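Local structure of halogenase PltM (Pseudomonas fluorescens, 6BZN) at residues Asp443-Gln446 / Phe447-Ala450; Ser70-Leu73 / Leu74-Leu77; Ser469-Arg472 / Gln473-Val477. The protein halogenates phenolic compounds as a flavin-dependent enzyme of the tryptophan halogenase family, able to act as chlorinase, brominase and iodinase. All blocks are in the same frame, centred on the assembly; numbering follows the deposited sequence.

Contact 1: residues Asp443-Gln446 / Phe447-Ala450; sequences DARQ and FDAA
F447 N donates to D443 O over 3.1 Å, the first of the i to i+4 backbone bonds that wind up the short helix 444-452. The same four-residue step recurs between D448 N and A444 O at 3.0 Å, then from A449 N to R445 O and from A450 N to Q446 O, so every residue of 447-450 is paired with the one a turn before it. D443 stands just ahead of the helix as its N-cap. Its OD1 accepts from Q446 N at 3.0 Å with an N-H...O angle of 165°, straight at the hydrogen, although the amide comes from above the carboxylate plane, 61° out of it. D443 therefore serves two amides of the first turn, one through OD1 and one through O, and its negative charge at this end would probably suit the helix dipole. Among the side chains, the carboxylate of D448 folds back along the turn until CG is 3.3 Å from A444 O. Both of its oxygens have partners outside the two segments, among them R80, which forms a salt bridge with OD2. R445 NE remains 5.0 Å from D448 OD2, which would allow at most a mild attraction between opposite charges. F447 has CG anti to its own nitrogen (chi1 163°), a setting that carries the ring off the helix; CB is 3.5 Å from A444 O, and that oxygen lies at the ring edge, near its plane. A450 CB approaches Q446 O at 3.4 Å. The contact lies at the surface, yet F447 is buried: its side chain packs on L434 and L438 of helix 410-441, on L76 and R80 of helix 68-81 and on L362 of helix 352-374, while D448 touches P366 of that last helix.

Contact 2: residues Ser70-Leu73 / Leu74-Leu77; sequences SGFL and LRLL
The F72 ring and the R75 guanidinium run alongside one another in a common direction, their planes 30° apart. R75 NH1 approaches the ring obliquely, 3.6 Å from F72 CE1, with CD1 of the same ring the next atom it meets. A bend at chi3 (75°) turns the arginine chain after its extended start and gives the guanidinium this place beside the ring. The charge also has a long, weak ion pair, from NH2 to E439. Nearer the backbone, R75 CG lies 3.5 Å from G71 O, the acceptor that R75 N reaches at 3.1 Å. The remaining i to i+4 bonds run from L74 N to S70 O, from L76 N to F72 O and from L77 N to L73 O, confirming a regular helix through both segments. Three leucines of 74-77 repeat one pose: CG sits beside the residue's own nitrogen, anti to its carbonyl carbon (chi1 -76° for L76), and comes close to the carbonyl oxygen four residues back. L76 CG is thus 3.3 Å from F72 O, and L77 CG is 3.5 Å from L73 O. L73 and L76 also meet through their methyls, CD2 to CD1, at 4.2 Å, forming an apolar patch that packs on L362 of helix 352-374. On another side L74 and L77 touch I86 of helix 84-88, while F72 packs on L431 and Q432 of helix 410-441. These turns are largely buried, and their position is consistent with the flavin-binding region of a tryptophan halogenase-type fold. The S70 side chain, its OG bonded to T67 N, comes within about 4 Å of that of L354, and the L74 side chain within about 5 Å of that of I33; both are FAD-binding residues, though this chain holds no FAD, which places this turn beside the flavin pocket.

Contact 3: residues Ser469-Arg472 / Gln473-Val477; sequences SLFR and QSCQV
Q473 reaches back one turn to S469, its N bonded to S469 O at 3.0 Å and its OE1 at 3.0 Å from S469 OG. The latter bond is weak and its proton unsettled, for S469 OG also bonds to H502 NE2. The Q473 amide lies nearly parallel to the R472 guanidinium, their planes 10° apart. With an alanine here, S469 OG would probably keep H502 but lose its weak amide partner, and the flank of R472 NH1 would be left less filled. S474 comes next: its N and its OG grip L470 O from opposite faces of the carbonyl plane, OG at 2.8 Å, which satisfies a buried hydroxyl inside helix 465-483, where S474 packs on L495 of helix 488-502 and on W416 and V419 of helix 410-441. C475 follows with a sulfur-aromatic contact, SG standing over one face of the F471 ring, 3.8 Å from its centroid and 16° off the normal. SG sits beside its own nitrogen (chi1 -69°), aimed back at that ring, which also packs on T395 and L399 of helix 383-406. Q476 runs alongside R472, NE2 at the guanidinium edge, 3.7 Å from NH1.

Along the chain the order is contact 2, contact 1, contact 3, in series. Contacts 1 and 2 are neighbours, their centres about 15 Å apart, and they touch where F447 CE1 meets L76 CD2 at 3.5 Å, joining helix 444-452 to helix 68-81. Contact 3, on helix 465-483, is remote: its centre is about 31 Å from that of contact 1 and about 28 Å from that of contact 2, although its helix is the next after 444-452. All three touch the long helix 410-441, which thus links the flavin-side helix 68-81 with helices from the later part of the chain. Contact 2 alone borders FAD-binding residues.

Contact 1: residues Asp443-Gln446 / Phe447-Ala450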
loop_
_atom_site.group_PDB
_atom_site.type_symbol
_atom_site.label_atom_id
_atom_site.label_comp_id
_atom_site.label_asym_id
_atom_site.label_seq_id
_atom_site.Cartn_x
_atom_site.Cartn_y
_atom_site.Cartn_z
ATOM N N ASP A 443 0.431 22.330 -16.388
ATOM C CA ASP A 443 1.492 21.841 -17.279
ATOM C C ASP A 443 1.813 20.360 -16.998
ATOM O O ASP A 443 2.681 20.034 -16.187
ATOM C CB ASP A 443 2.734 22.723 -17.134
ATOM C CG ASP A 443 3.781 22.481 -18.224
ATOM O OD1 ASP A 443 3.831 21.386 -18.828
ATOM O OD2 ASP A 443 4.594 23.405 -18.450
ATOM N N ALA A 444 1.107 19.485 -17.708
ATOM C CA ALA A 444 1.279 18.037 -17.593
ATOM C C ALA A 444 2.698 17.554 -17.906
ATOM O O ALA A 444 3.226 16.689 -17.204
ATOM C CB ALA A 444 0.290 17.335 -18.501
ATOM N N ARG A 445 3.314 18.092 -18.961
ATOM C CA ARG A 445 4.651 17.628 -19.356
ATOM C C ARG A 445 5.687 17.967 -18.296
ATOM O O ARG A 445 6.558 17.161 -17.996
ATOM C CB ARG A 445 5.072 18.180 -20.725
ATOM C CG ARG A 445 4.201 17.754 -21.901
ATOM C CD ARG A 445 3.898 16.260 -21.928
ATOM N NE ARG A 445 2.782 15.910 -22.803
ATOM C CZ ARG A 445 2.835 15.836 -24.134
ATOM N NH1 ARG A 445 3.965 16.097 -24.800
ATOM N NH2 ARG A 445 1.735 15.502 -24.815
ATOM N N GLN A 446 5.570 19.159 -17.729
ATOM C CA GLN A 446 6.438 19.583 -16.646
ATOM C C GLN A 446 6.305 18.649 -15.434
ATOM O O GLN A 446 7.304 18.227 -14.863
ATOM C CB GLN A 446 6.095 21.019 -16.267
ATOM C CG GLN A 446 6.752 21.552 -15.007
ATOM C CD GLN A 446 6.241 22.939 -14.671
ATOM O OE1 GLN A 446 6.660 23.918 -15.289
ATOM N NE2 GLN A 446 5.314 23.031 -13.707
ATOM N N PHE A 447 5.070 18.331 -15.055
ATOM C CA PHE A 447 4.830 17.399 -13.958
ATOM C C PHE A 447 5.478 16.026 -14.224
ATOM O O PHE A 447 6.157 15.474 -13.355
ATOM C CB PHE A 447 3.331 17.191 -13.692
ATOM C CG PHE A 447 3.060 15.952 -12.877
ATOM C CD1 PHE A 447 3.268 15.955 -11.496
ATOM C CD2 PHE A 447 2.713 14.762 -13.496
ATOM C CE1 PHE A 447 3.085 14.793 -10.755
ATOM C CE2 PHE A 447 2.529 13.606 -12.763
ATOM C CZ PHE A 447 2.729 13.620 -11.397
ATOM N N ASP A 448 5.223 15.454 -15.400
ATOM C CA ASP A 448 5.755 14.115 -15.731
ATOM C C ASP A 448 7.276 14.112 -15.630
ATOM O O ASP A 448 7.886 13.166 -15.114
ATOM C CB ASP A 448 5.370 13.671 -17.148
ATOM C CG ASP A 448 3.853 13.494 -17.360
ATOM O OD1 ASP A 448 3.066 13.431 -16.392
ATOM O OD2 ASP A 448 3.450 13.396 -18.546
ATOM N N ALA A 449 7.900 15.175 -16.138
ATOM C CA ALA A 449 9.360 15.263 -16.129
ATOM C C ALA A 449 9.889 15.479 -14.708
ATOM O O ALA A 449 10.891 14.879 -14.330
ATOM C CB ALA A 449 9.841 16.359 -17.075
ATOM N N ALA A 450 9.184 16.272 -13.902
ATOM C CA ALA A 450 9.587 16.495 -12.513
ATOM C C ALA A 450 9.526 15.208 -11.669
ATOM O O ALA A 450 10.438 14.919 -10.887
ATOM C CB ALA A 450 8.738 17.580 -11.886
#

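Contact 2: residues Ser70-Leu73 / Leu74-Leu77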
loop_
_atom_site.group_PDB
_atom_site.type_symbol
_atom_site.label_atom_id
_atom_site.label_comp_id
_atom_site.label_asym_id
_atom_site.label_seq_id
_atom_site.Cartn_x
_atom_site.Cartn_y
_atom_site.Cartn_z
ATOM N N SER A 70 -0.687 8.091 -0.826
ATOM C CA SER A 70 -1.684 7.517 -1.730
ATOM C C SER A 70 -2.751 8.565 -2.070
ATOM O O SER A 70 -3.215 8.622 -3.203
ATOM C CB SER A 70 -2.288 6.221 -1.177
ATOM O OG SER A 70 -3.178 6.439 -0.088
ATOM N N GLY A 71 -3.111 9.412 -1.100
ATOM C CA GLY A 71 -4.094 10.465 -1.333
ATOM C C GLY A 71 -3.593 11.508 -2.323
ATOM O O GLY A 71 -4.320 11.907 -3.221
ATOM N N PHE A 72 -2.343 11.938 -2.169
ATOM C CA PHE A 72 -1.737 12.872 -3.118
ATOM C C PHE A 72 -1.634 12.275 -4.508
ATOM O O PHE A 72 -1.880 12.975 -5.473
ATOM C CB PHE A 72 -0.357 13.358 -2.659
ATOM C CG PHE A 72 -0.415 14.369 -1.536
ATOM C CD1 PHE A 72 -1.104 15.573 -1.698
ATOM C CD2 PHE A 72 0.248 14.136 -0.337
ATOM C CE1 PHE A 72 -1.164 16.497 -0.658
ATOM C CE2 PHE A 72 0.195 15.058 0.700
ATOM C CZ PHE A 72 -0.515 16.235 0.537
ATOM N N LEU A 73 -1.305 10.980 -4.592
ATOM C CA LEU A 73 -1.208 10.297 -5.872
ATOM C C LEU A 73 -2.555 10.199 -6.566
ATOM O O LEU A 73 -2.634 10.385 -7.777
ATOM C CB LEU A 73 -0.561 8.910 -5.715
ATOM C CG LEU A 73 0.907 9.021 -5.318
ATOM C CD1 LEU A 73 1.398 7.697 -4.759
ATOM C CD2 LEU A 73 1.770 9.517 -6.480
ATOM N N LEU A 74 -3.616 9.927 -5.823
ATOM C CA LEU A 74 -4.951 9.909 -6.444
ATOM C C LEU A 74 -5.317 11.295 -6.962
ATOM O O LEU A 74 -5.852 11.430 -8.065
ATOM C CB LEU A 74 -6.030 9.408 -5.488
ATOM C CG LEU A 74 -6.023 7.901 -5.227
ATOM C CD1 LEU A 74 -6.887 7.587 -4.011
ATOM C CD2 LEU A 74 -6.494 7.109 -6.439
ATOM N N ARG A 75 -5.016 12.322 -6.180
ATOM C CA ARG A 75 -5.281 13.702 -6.606
ATOM C C ARG A 75 -4.436 14.075 -7.831
ATOM O O ARG A 75 -4.929 14.763 -8.733
ATOM C CB ARG A 75 -5.056 14.695 -5.452
ATOM C CG ARG A 75 -6.138 14.646 -4.372
ATOM C CD ARG A 75 -5.743 15.427 -3.110
ATOM N NE ARG A 75 -5.829 16.879 -3.283
ATOM C CZ ARG A 75 -5.240 17.807 -2.507
ATOM N NH1 ARG A 75 -4.495 17.480 -1.450
ATOM N NH2 ARG A 75 -5.399 19.093 -2.806
ATOM N N LEU A 76 -3.180 13.617 -7.872
ATOM C CA LEU A 76 -2.326 13.837 -9.040
ATOM C C LEU A 76 -2.895 13.149 -10.296
ATOM O O LEU A 76 -2.947 13.753 -11.375
ATOM C CB LEU A 76 -0.899 13.372 -8.779
ATOM C CG LEU A 76 -0.060 14.310 -7.896
ATOM C CD1 LEU A 76 1.178 13.600 -7.371
ATOM C CD2 LEU A 76 0.327 15.569 -8.674
ATOM N N LEU A 77 -3.327 11.898 -10.152
ATOM C CA LEU A 77 -3.971 11.186 -11.250
ATOM C C LEU A 77 -5.199 11.931 -11.766
ATOM O O LEU A 77 -5.368 12.107 -12.984
ATOM C CB LEU A 77 -4.371 9.770 -10.819
ATOM C CG LEU A 77 -3.224 8.771 -10.826
ATOM C CD1 LEU A 77 -3.560 7.560 -9.949
ATOM C CD2 LEU A 77 -2.904 8.342 -12.256
#

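Contact 3: residues Ser469-Arg472 / Gln473-Val477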
loop_
_atom_site.group_PDB
_atom_site.type_symbol
_atom_site.label_atom_id
_atom_site.label_comp_id
_atom_site.label_asym_id
_atom_site.label_seq_id
_atom_site.Cartn_x
_atom_site.Cartn_y
_atom_site.Cartn_z
ATOM N N SER A 469 20.315 8.748 3.104
ATOM C CA SER A 469 21.463 8.406 3.956
ATOM C C SER A 469 21.012 7.870 5.328
ATOM O O SER A 469 21.528 6.840 5.810
ATOM C CB SER A 469 22.375 9.634 4.131
ATOM O OG SER A 469 23.379 9.381 5.105
ATOM N N LEU A 470 20.062 8.558 5.963
ATOM C CA LEU A 470 19.493 8.080 7.224
ATOM C C LEU A 470 18.858 6.701 7.062
ATOM O O LEU A 470 19.109 5.804 7.870
ATOM C CB LEU A 470 18.471 9.069 7.801
ATOM C CG LEU A 470 17.642 8.608 8.996
ATOM C CD1 LEU A 470 18.496 8.319 10.218
ATOM C CD2 LEU A 470 16.587 9.663 9.302
ATOM N N PHE A 471 18.055 6.532 6.004
ATOM C CA PHE A 471 17.373 5.268 5.791
ATOM C C PHE A 471 18.360 4.121 5.576
ATOM O O PHE A 471 18.248 3.099 6.229
ATOM C CB PHE A 471 16.407 5.387 4.625
ATOM C CG PHE A 471 15.613 4.138 4.365
ATOM C CD1 PHE A 471 14.505 3.848 5.126
ATOM C CD2 PHE A 471 15.979 3.265 3.345
ATOM C CE1 PHE A 471 13.756 2.717 4.878
ATOM C CE2 PHE A 471 15.233 2.123 3.093
ATOM C CZ PHE A 471 14.128 1.843 3.858
ATOM N N ARG A 472 19.332 4.315 4.688
ATOM C CA ARG A 472 20.352 3.301 4.388
ATOM C C ARG A 472 21.111 2.877 5.661
ATOM O O ARG A 472 21.194 1.686 5.987
ATOM C CB ARG A 472 21.303 3.847 3.304
ATOM C CG ARG A 472 22.413 2.922 2.828
ATOM C CD ARG A 472 23.309 3.574 1.766
ATOM N NE ARG A 472 23.760 4.936 2.108
ATOM C CZ ARG A 472 24.731 5.247 2.978
ATOM N NH1 ARG A 472 25.408 4.307 3.647
ATOM N NH2 ARG A 472 25.034 6.525 3.190
ATOM N N GLN A 473 21.612 3.859 6.405
ATOM C CA GLN A 473 22.379 3.574 7.622
ATOM C C GLN A 473 21.536 2.953 8.741
ATOM O O GLN A 473 21.992 2.042 9.432
ATOM C CB GLN A 473 23.096 4.830 8.116
ATOM C CG GLN A 473 24.167 5.320 7.156
ATOM C CD GLN A 473 24.876 6.557 7.684
ATOM O OE1 GLN A 473 24.675 7.667 7.191
ATOM N NE2 GLN A 473 25.676 6.374 8.707
ATOM N N SER A 474 20.299 3.426 8.901
ATOM C CA SER A 474 19.380 2.835 9.880
ATOM C C SER A 474 19.030 1.377 9.576
ATOM O O SER A 474 18.969 0.566 10.500
ATOM C CB SER A 474 18.098 3.667 9.995
ATOM O OG SER A 474 18.411 4.981 10.405
ATOM N N CYS A 475 18.793 1.051 8.301
ATOM C CA CYS A 475 18.545 -0.343 7.905
ATOM C C CYS A 475 19.768 -1.228 8.149
ATOM O O CYS A 475 19.613 -2.362 8.599
ATOM C CB CYS A 475 18.101 -0.446 6.442
ATOM S SG CYS A 475 16.458 0.244 6.152
ATOM N N GLN A 476 20.965 -0.699 7.876
ATOM C CA GLN A 476 22.231 -1.403 8.177
ATOM C C GLN A 476 22.330 -1.721 9.663
ATOM O O GLN A 476 22.700 -2.841 10.017
ATOM C CB GLN A 476 23.467 -0.589 7.750
ATOM C CG GLN A 476 23.682 -0.521 6.251
ATOM C CD GLN A 476 24.675 0.560 5.801
ATOM O OE1 GLN A 476 25.311 1.239 6.619
ATOM N NE2 GLN A 476 24.808 0.719 4.479
ATOM N N VAL A 477 21.985 -0.745 10.516
ATOM C CA VAL A 477 21.969 -0.946 11.970
ATOM C C VAL A 477 21.013 -2.082 12.339
ATOM O O VAL A 477 21.384 -2.976 13.117
ATOM C CB VAL A 477 21.600 0.344 12.768
ATOM C CG1 VAL A 477 21.286 0.028 14.225
ATOM C CG2 VAL A 477 22.722 1.374 12.681
#